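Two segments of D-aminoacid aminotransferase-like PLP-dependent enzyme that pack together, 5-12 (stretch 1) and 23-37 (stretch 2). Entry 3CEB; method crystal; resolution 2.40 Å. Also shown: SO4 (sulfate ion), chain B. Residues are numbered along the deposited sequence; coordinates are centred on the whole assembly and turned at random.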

ATOM      1  N   PHE A   5       9.774  13.681  -8.228  1.00 33.74           N
ATOM      2  CA  PHE A   5       8.636  12.807  -8.270  1.00 32.19           C
ATOM      3  C   PHE A   5       8.173  12.543  -6.853  1.00 30.49           C
ATOM      4  O   PHE A   5       8.747  11.728  -6.146  1.00 30.40           O
ATOM      5  CB  PHE A   5       9.052  11.512  -8.914  1.00 33.08           C
ATOM      6  CG  PHE A   5       9.585  11.689 -10.290  1.00 34.40           C
ATOM      7  CD1 PHE A   5       8.729  11.982 -11.340  1.00 35.27           C
ATOM      8  CD2 PHE A   5      10.934  11.568 -10.544  1.00 35.01           C
ATOM      9  CE1 PHE A   5       9.222  12.171 -12.584  1.00 35.39           C
ATOM     10  CE2 PHE A   5      11.424  11.760 -11.799  1.00 33.88           C
ATOM     11  CZ  PHE A   5      10.574  12.041 -12.812  1.00 35.29           C
ATOM     12  N   PRO A   6       7.110  13.203  -6.432  1.00 28.62           N
ATOM     13  CA  PRO A   6       6.720  13.135  -5.032  1.00 28.07           C
ATOM     14  C   PRO A   6       5.661  12.111  -4.685  1.00 28.06           C
ATOM     15  O   PRO A   6       5.275  11.988  -3.537  1.00 28.22           O
ATOM     16  CB  PRO A   6       6.158  14.512  -4.802  1.00 28.37           C
ATOM     17  CG  PRO A   6       5.492  14.805  -6.116  1.00 27.95           C
ATOM     18  CD  PRO A   6       6.374  14.237  -7.167  1.00 27.85           C
ATOM     19  N   LEU A   7       5.211  11.375  -5.673  1.00 28.60           N
ATOM     20  CA  LEU A   7       4.247  10.304  -5.463  1.00 29.04           C
ATOM     21  C   LEU A   7       4.691   9.029  -6.216  1.00 29.96           C
ATOM     22  O   LEU A   7       5.475   9.083  -7.156  1.00 29.58           O
ATOM     23  CB  LEU A   7       2.879  10.740  -6.010  1.00 28.72           C
ATOM     24  CG  LEU A   7       2.209  11.971  -5.415  1.00 27.52           C
ATOM     25  CD1 LEU A   7       1.068  12.487  -6.288  1.00 25.50           C
ATOM     26  CD2 LEU A   7       1.725  11.646  -4.042  1.00 25.01           C
ATOM     27  N   PHE A   8       4.175   7.876  -5.807  1.00 31.07           N
ATOM     28  CA  PHE A   8       4.416   6.624  -6.559  1.00 31.15           C
ATOM     29  C   PHE A   8       3.341   5.546  -6.392  1.00 31.74           C
ATOM     30  O   PHE A   8       2.441   5.660  -5.552  1.00 31.89           O
ATOM     31  CB  PHE A   8       5.762   6.041  -6.201  1.00 30.61           C
ATOM     32  CG  PHE A   8       5.856   5.496  -4.806  1.00 29.86           C
ATOM     33  CD1 PHE A   8       6.023   6.328  -3.740  1.00 29.09           C
ATOM     34  CD2 PHE A   8       5.854   4.118  -4.574  1.00 29.13           C
ATOM     35  CE1 PHE A   8       6.167   5.807  -2.451  1.00 29.48           C
ATOM     36  CE2 PHE A   8       5.991   3.603  -3.292  1.00 27.05           C
ATOM     37  CZ  PHE A   8       6.134   4.437  -2.242  1.00 27.48           C
ATOM     38  N   GLU A   9       3.451   4.529  -7.245  1.00 31.55           N
ATOM     39  CA  GLU A   9       2.576   3.362  -7.226  1.00 31.84           C
ATOM     40  C   GLU A   9       3.490   2.130  -7.290  1.00 32.65           C
ATOM     41  O   GLU A   9       4.511   2.149  -7.974  1.00 34.24           O
ATOM     42  CB  GLU A   9       1.615   3.379  -8.423  1.00 31.66           C
ATOM     43  CG  GLU A   9       0.470   4.398  -8.290  1.00 32.88           C
ATOM     44  CD  GLU A   9      -0.579   3.999  -7.241  1.00 32.80           C
ATOM     45  OE1 GLU A   9      -0.778   2.785  -7.048  1.00 31.86           O
ATOM     46  OE2 GLU A   9      -1.180   4.901  -6.593  1.00 35.28           O
ATOM     47  N   THR A  10       3.158   1.078  -6.560  1.00 32.32           N
ATOM     48  CA  THR A  10       3.924  -0.153  -6.612  1.00 32.21           C
ATOM     49  C   THR A  10       3.001  -1.235  -7.130  1.00 31.25           C
ATOM     50  O   THR A  10       1.989  -1.544  -6.507  1.00 29.98           O
ATOM     51  CB  THR A  10       4.436  -0.511  -5.226  1.00 32.91           C
ATOM     52  OG1 THR A  10       5.209   0.585  -4.755  1.00 35.92           O
ATOM     53  CG2 THR A  10       5.318  -1.736  -5.226  1.00 32.79           C
ATOM     54  N   ILE A  11       3.364  -1.793  -8.277  1.00 30.29           N
ATOM     55  CA  ILE A  11       2.556  -2.774  -8.944  1.00 30.19           C
ATOM     56  C   ILE A  11       3.214  -4.135  -8.962  1.00 30.84           C
ATOM     57  O   ILE A  11       4.411  -4.284  -9.211  1.00 31.60           O
ATOM     58  CB  ILE A  11       2.288  -2.323 -10.372  1.00 30.51           C
ATOM     59  CG1 ILE A  11       1.530  -0.970 -10.343  1.00 29.57           C
ATOM     60  CG2 ILE A  11       1.552  -3.433 -11.157  1.00 29.15           C
ATOM     61  CD1 ILE A  11       1.728  -0.135 -11.581  1.00 30.62           C
ATOM     62  N   LEU A  12       2.410  -5.145  -8.667  1.00 30.69           N
ATOM     63  CA  LEU A  12       2.882  -6.521  -8.664  1.00 29.79           C
ATOM     64  C   LEU A  12       2.642  -7.160 -10.035  1.00 29.31           C
ATOM     65  O   LEU A  12       1.609  -6.957 -10.649  1.00 29.16           O
ATOM     66  CB  LEU A  12       2.142  -7.294  -7.581  1.00 29.42           C
ATOM     67  CG  LEU A  12       2.310  -8.805  -7.470  1.00 30.49           C
ATOM     68  CD1 LEU A  12       3.749  -9.183  -7.176  1.00 30.19           C
ATOM     69  CD2 LEU A  12       1.351  -9.349  -6.383  1.00 28.91           C
ATOM     70  N   TYR A  23      -7.059  -0.546 -10.081  1.00 28.33           N
ATOM     71  CA  TYR A  23      -7.123   0.038  -8.726  1.00 28.44           C
ATOM     72  C   TYR A  23      -6.009   1.030  -8.601  1.00 28.53           C
ATOM     73  O   TYR A  23      -6.145   2.089  -7.963  1.00 28.30           O
ATOM     74  CB  TYR A  23      -7.037  -1.020  -7.627  1.00 28.40           C
ATOM     75  CG  TYR A  23      -8.306  -1.813  -7.500  1.00 26.76           C
ATOM     76  CD1 TYR A  23      -8.516  -2.978  -8.238  1.00 25.82           C
ATOM     77  CD2 TYR A  23      -9.317  -1.390  -6.672  1.00 25.42           C
ATOM     78  CE1 TYR A  23      -9.704  -3.712  -8.106  1.00 23.45           C
ATOM     79  CE2 TYR A  23     -10.488  -2.109  -6.554  1.00 23.47           C
ATOM     80  CZ  TYR A  23     -10.677  -3.258  -7.282  1.00 23.60           C
ATOM     81  OH  TYR A  23     -11.877  -3.946  -7.140  1.00 25.67           O
ATOM     82  N   HIS A  24      -4.926   0.711  -9.281  1.00 28.30           N
ATOM     83  CA  HIS A  24      -3.781   1.564  -9.253  1.00 28.05           C
ATOM     84  C   HIS A  24      -4.084   2.795 -10.075  1.00 28.39           C
ATOM     85  O   HIS A  24      -3.763   3.916  -9.690  1.00 28.78           O
ATOM     86  CB  HIS A  24      -2.551   0.828  -9.772  1.00 28.20           C
ATOM     87  CG  HIS A  24      -1.965  -0.153  -8.799  1.00 28.95           C
ATOM     88  ND1 HIS A  24      -1.208   0.236  -7.714  1.00 28.74           N
ATOM     89  CD2 HIS A  24      -1.977  -1.514  -8.783  1.00 29.52           C
ATOM     90  CE1 HIS A  24      -0.809  -0.840  -7.055  1.00 30.34           C
ATOM     91  NE2 HIS A  24      -1.272  -1.915  -7.672  1.00 30.01           N
ATOM     92  N   GLN A  25      -4.708   2.596 -11.224  1.00 29.26           N
ATOM     93  CA  GLN A  25      -5.047   3.730 -12.088  1.00 29.50           C
ATOM     94  C   GLN A  25      -5.976   4.686 -11.333  1.00 30.00           C
ATOM     95  O   GLN A  25      -5.814   5.877 -11.448  1.00 29.56           O
ATOM     96  CB  GLN A  25      -5.727   3.263 -13.390  1.00 30.38           C
ATOM     97  CG  GLN A  25      -6.062   4.399 -14.418  1.00 28.79           C
ATOM     98  CD  GLN A  25      -4.819   4.926 -15.104  1.00 30.14           C
ATOM     99  OE1 GLN A  25      -3.869   4.155 -15.346  1.00 27.94           O
ATOM    100  NE2 GLN A  25      -4.800   6.251 -15.411  1.00 25.68           N
ATOM    101  N   GLN A  26      -6.911   4.157 -10.533  1.00 30.33           N
ATOM    102  CA  GLN A  26      -7.891   5.013  -9.855  1.00 31.32           C
ATOM    103  C   GLN A  26      -7.219   5.908  -8.851  1.00 30.39           C
ATOM    104  O   GLN A  26      -7.523   7.104  -8.807  1.00 29.85           O
ATOM    105  CB  GLN A  26      -8.980   4.275  -9.070  1.00 31.28           C
ATOM    106  CG  GLN A  26      -9.933   3.497  -9.871  1.00 36.07           C
ATOM    107  CD  GLN A  26     -11.073   2.908  -8.986  1.00 43.42           C
ATOM    108  OE1 GLN A  26     -11.270   1.669  -8.923  1.00 46.94           O
ATOM    109  NE2 GLN A  26     -11.814   3.803  -8.293  1.00 42.68           N
ATOM    110  N   ARG A  27      -6.355   5.302  -8.032  1.00 29.33           N
ATOM    111  CA  ARG A  27      -5.650   6.023  -6.976  1.00 29.08           C
ATOM    112  C   ARG A  27      -4.729   7.031  -7.596  1.00 29.11           C
ATOM    113  O   ARG A  27      -4.612   8.174  -7.137  1.00 28.83           O
ATOM    114  CB  ARG A  27      -4.838   5.093  -6.063  1.00 29.38           C
ATOM    115  CG  ARG A  27      -4.170   5.835  -4.923  1.00 29.34           C
ATOM    116  CD  ARG A  27      -3.561   4.979  -3.883  1.00 28.84           C
ATOM    117  NE  ARG A  27      -2.510   4.138  -4.432  1.00 29.33           N
ATOM    118  CZ  ARG A  27      -1.897   3.168  -3.761  1.00 30.63           C
ATOM    119  NH1 ARG A  27      -2.199   2.925  -2.489  1.00 28.93           N
ATOM    120  NH2 ARG A  27      -0.969   2.432  -4.384  1.00 31.95           N
ATOM    121  N   TYR A  28      -4.082   6.604  -8.663  1.00 29.01           N
ATOM    122  CA  TYR A  28      -3.214   7.509  -9.395  1.00 29.18           C
ATOM    123  C   TYR A  28      -4.002   8.771  -9.798  1.00 29.75           C
ATOM    124  O   TYR A  28      -3.558   9.887  -9.551  1.00 30.24           O
ATOM    125  CB  TYR A  28      -2.561   6.793 -10.585  1.00 28.64           C
ATOM    126  CG  TYR A  28      -1.948   7.658 -11.654  1.00 27.89           C
ATOM    127  CD1 TYR A  28      -0.955   8.554 -11.358  1.00 27.34           C
ATOM    128  CD2 TYR A  28      -2.338   7.533 -12.985  1.00 25.97           C
ATOM    129  CE1 TYR A  28      -0.400   9.330 -12.340  1.00 27.63           C
ATOM    130  CE2 TYR A  28      -1.782   8.291 -13.959  1.00 25.54           C
ATOM    131  CZ  TYR A  28      -0.814   9.202 -13.640  1.00 27.29           C
ATOM    132  OH  TYR A  28      -0.219   9.984 -14.609  1.00 24.54           O
ATOM    133  N   GLU A  29      -5.178   8.624 -10.364  1.00 29.53           N
ATOM    134  CA  GLU A  29      -5.888   9.824 -10.819  1.00 30.37           C
ATOM    135  C   GLU A  29      -6.410  10.661  -9.644  1.00 29.96           C
ATOM    136  O   GLU A  29      -6.424  11.889  -9.694  1.00 30.07           O
ATOM    137  CB  GLU A  29      -7.043   9.480 -11.780  1.00 30.60           C
ATOM    138  CG  GLU A  29      -6.642   8.516 -12.902  1.00 33.48           C
ATOM    139  CD  GLU A  29      -7.582   8.472 -14.094  1.00 38.41           C
ATOM    140  OE1 GLU A  29      -8.635   9.201 -14.081  1.00 44.79           O
ATOM    141  OE2 GLU A  29      -7.236   7.721 -15.055  1.00 36.96           O
ATOM    142  N   LYS A  30      -6.880   9.968  -8.611  1.00 29.76           N
ATOM    143  CA  LYS A  30      -7.410  10.584  -7.367  1.00 29.10           C
ATOM    144  C   LYS A  30      -6.256  11.430  -6.797  1.00 28.48           C
ATOM    145  O   LYS A  30      -6.411  12.551  -6.377  1.00 28.57           O
ATOM    146  CB  LYS A  30      -7.788   9.449  -6.412  1.00 29.16           C
ATOM    147  CG  LYS A  30      -9.010   9.547  -5.536  1.00 30.80           C
ATOM    148  CD  LYS A  30      -9.574   8.046  -5.328  1.00 33.26           C
ATOM    149  N   SER A  31      -5.060  10.887  -6.895  1.00 28.16           N
ATOM    150  CA  SER A  31      -3.890  11.517  -6.345  1.00 28.24           C
ATOM    151  C   SER A  31      -3.500  12.735  -7.138  1.00 27.65           C
ATOM    152  O   SER A  31      -3.228  13.787  -6.576  1.00 27.33           O
ATOM    153  CB  SER A  31      -2.754  10.506  -6.282  1.00 28.81           C
ATOM    154  OG  SER A  31      -3.118   9.473  -5.375  1.00 29.09           O
ATOM    155  N   LEU A  32      -3.524  12.608  -8.453  1.00 27.84           N
ATOM    156  CA  LEU A  32      -3.252  13.748  -9.313  1.00 28.14           C
ATOM    157  C   LEU A  32      -4.237  14.886  -9.009  1.00 28.68           C
ATOM    158  O   LEU A  32      -3.858  16.038  -8.898  1.00 28.00           O
ATOM    159  CB  LEU A  32      -3.303  13.356 -10.791  1.00 28.23           C
ATOM    160  CG  LEU A  32      -2.142  12.530 -11.359  1.00 29.55           C
ATOM    161  CD1 LEU A  32      -2.398  12.237 -12.839  1.00 30.69           C
ATOM    162  CD2 LEU A  32      -0.830  13.229 -11.166  1.00 23.65           C
ATOM    163  N   LEU A  33      -5.504  14.543  -8.843  1.00 29.52           N
ATOM    164  CA  LEU A  33      -6.527  15.549  -8.512  1.00 30.32           C
ATOM    165  C   LEU A  33      -6.332  16.223  -7.151  1.00 30.77           C
ATOM    166  O   LEU A  33      -6.557  17.413  -6.998  1.00 31.90           O
ATOM    167  CB  LEU A  33      -7.922  14.932  -8.564  1.00 29.87           C
ATOM    168  CG  LEU A  33      -8.375  14.550  -9.974  1.00 29.23           C
ATOM    169  CD1 LEU A  33      -9.645  13.636  -9.944  1.00 27.11           C
ATOM    170  CD2 LEU A  33      -8.589  15.820 -10.766  1.00 27.73           C
ATOM    171  N   LYS A  34      -5.918  15.474  -6.150  1.00 31.60           N
ATOM    172  CA  LYS A  34      -5.719  16.073  -4.828  1.00 31.56           C
ATOM    173  C   LYS A  34      -4.431  16.917  -4.796  1.00 31.52           C
ATOM    174  O   LYS A  34      -4.448  18.065  -4.389  1.00 31.83           O
ATOM    175  CB  LYS A  34      -5.666  15.004  -3.737  1.00 31.40           C
ATOM    176  CG  LYS A  34      -5.552  15.599  -2.343  1.00 33.82           C
ATOM    177  CD  LYS A  34      -5.300  14.537  -1.252  1.00 37.52           C
ATOM    178  CE  LYS A  34      -5.375  15.134   0.174  1.00 38.47           C
ATOM    179  NZ  LYS A  34      -5.612  14.060   1.199  1.00 38.41           N
ATOM    180  N   PHE A  35      -3.337  16.347  -5.278  1.00 31.36           N
ATOM    181  CA  PHE A  35      -1.995  16.952  -5.186  1.00 31.35           C
ATOM    182  C   PHE A  35      -1.795  18.121  -6.152  1.00 31.31           C
ATOM    183  O   PHE A  35      -1.034  19.030  -5.872  1.00 31.60           O
ATOM    184  CB  PHE A  35      -0.932  15.879  -5.480  1.00 31.40           C
ATOM    185  CG  PHE A  35       0.464  16.234  -5.035  1.00 31.72           C
ATOM    186  CD1 PHE A  35       0.868  16.033  -3.722  1.00 33.54           C
ATOM    187  CD2 PHE A  35       1.389  16.710  -5.921  1.00 31.57           C
ATOM    188  CE1 PHE A  35       2.156  16.333  -3.304  1.00 31.81           C
ATOM    189  CE2 PHE A  35       2.680  17.018  -5.495  1.00 31.55           C
ATOM    190  CZ  PHE A  35       3.050  16.815  -4.187  1.00 30.54           C
ATOM    191  N   TYR A  36      -2.470  18.083  -7.296  1.00 31.28           N
ATOM    192  CA  TYR A  36      -2.342  19.124  -8.327  1.00 30.76           C
ATOM    193  C   TYR A  36      -3.682  19.764  -8.626  1.00 31.68           C
ATOM    194  O   TYR A  36      -4.079  19.889  -9.772  1.00 32.23           O
ATOM    195  CB  TYR A  36      -1.765  18.536  -9.614  1.00 30.17           C
ATOM    196  CG  TYR A  36      -0.367  17.957  -9.453  1.00 28.30           C
ATOM    197  CD1 TYR A  36       0.746  18.773  -9.262  1.00 29.20           C
ATOM    198  CD2 TYR A  36      -0.155  16.584  -9.537  1.00 26.74           C
ATOM    199  CE1 TYR A  36       2.063  18.203  -9.144  1.00 26.67           C
ATOM    200  CE2 TYR A  36       1.098  16.026  -9.443  1.00 27.69           C
ATOM    201  CZ  TYR A  36       2.197  16.823  -9.229  1.00 28.96           C
ATOM    202  OH  TYR A  36       3.403  16.194  -9.086  1.00 29.38           O
ATOM    203  N   PRO A  37      -4.395  20.187  -7.584  1.00 33.10           N
ATOM    204  CA  PRO A  37      -5.709  20.734  -7.885  1.00 33.88           C
ATOM    205  C   PRO A  37      -5.609  22.002  -8.768  1.00 35.07           C
ATOM    206  O   PRO A  37      -4.580  22.709  -8.796  1.00 36.11           O
ATOM    207  CB  PRO A  37      -6.222  21.089  -6.494  1.00 33.37           C
ATOM    208  CG  PRO A  37      -4.957  21.637  -5.794  1.00 32.33           C
ATOM    209  CD  PRO A  37      -3.881  20.663  -6.271  1.00 33.03           C
TER
HETATM  210  S   SO4 B 194       5.618  18.565 -10.100  1.00 27.40           S
HETATM  211  O1  SO4 B 194       4.723  18.226 -11.222  1.00 25.49           O
HETATM  212  O2  SO4 B 194       5.246  19.824  -9.510  1.00 25.65           O
HETATM  213  O3  SO4 B 194       5.592  17.641  -8.974  1.00 22.91           O
HETATM  214  O4  SO4 B 194       6.950  18.599 -10.672  1.00 27.50           O
HETATM  215  O   HOH W   1       0.961  -0.046  -4.394  1.00 30.78           O
HETATM  216  O   HOH W   2      -0.456  -4.536  -8.001  1.00 23.69           O

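A β-strand lies antiparallel against an α-helix in this contact, held at one end by a buried cluster of charged and polar side chains around Glu9 and at the other by a small apolar patch around Phe35. The axes of strand 7-12 and helix 23-35 run at 176° and approach to 9.4 Å, a spacing that leaves room for side chains but rules out backbone pairing. Because the directions oppose, the start of the strand faces the end of the helix: Leu7 lies nearest Ser31, and Glu9 nearest His24. Strand alternation sends Leu7 and Glu9 toward the helix while Phe8 points away. On the helix, His24, Arg27, Ser31 and Phe35 recur every three or four residues, so they share the side that meets the strand.

Glu9 is the centre of the polar half. Its carboxylate is met by the Arg27 guanidinium in a two-pronged salt bridge, with Arg27 NE donating to Glu9 OE2 at 2.6 Å and Arg27 NH2 to Glu9 OE1 at 2.7 Å. Glu9 OE2 lies near the guanidinium plane, where the N-H bonds point. Glu9 OE1 also accepts a nearly straight hydrogen bond, 2.7 Å long, from His24 ND1. A carboxylate in a buried site needs such compensation, and a glutamate reaches far enough from the strand to find both donor residues.

The histidine ring is used on more than its edge. Ile11 CG1 sits 3.8 Å from the centroid of the His24 ring, almost on the ring normal, a CH-π contact in which an aliphatic branch covers a flat aromatic face. Water links the same region: water 1 lies 2.8 Å from Thr10 O and accepts from Arg27 NH2 at 3.1 Å, bridging the two, while water 2 accepts from Leu12 N at 3.0 Å and hydrogen-bonds His24 NE2 at 2.8 Å. The strand backbone thus reaches the helix through solvent where direct bonds are absent.

Toward the helix end the chemistry turns apolar. Phe35 offers its ring to two neighbours, with Pro6 CG 3.6 Å from Phe35 CE2 and Leu7 CD1 4.0 Å from Phe35 CG. Ser31 suits the space between the two halves: Leu7 CD1 comes within 4.3 Å of Ser31 CB, while Ser31 OG turns back to donate to Arg27 O at 2.7 Å, satisfying the hydroxyl within the helix. Beyond the helix, Tyr36 OH lies 3.9 Å from Pro6 CG and donates to sulfate O3 at 2.6 Å.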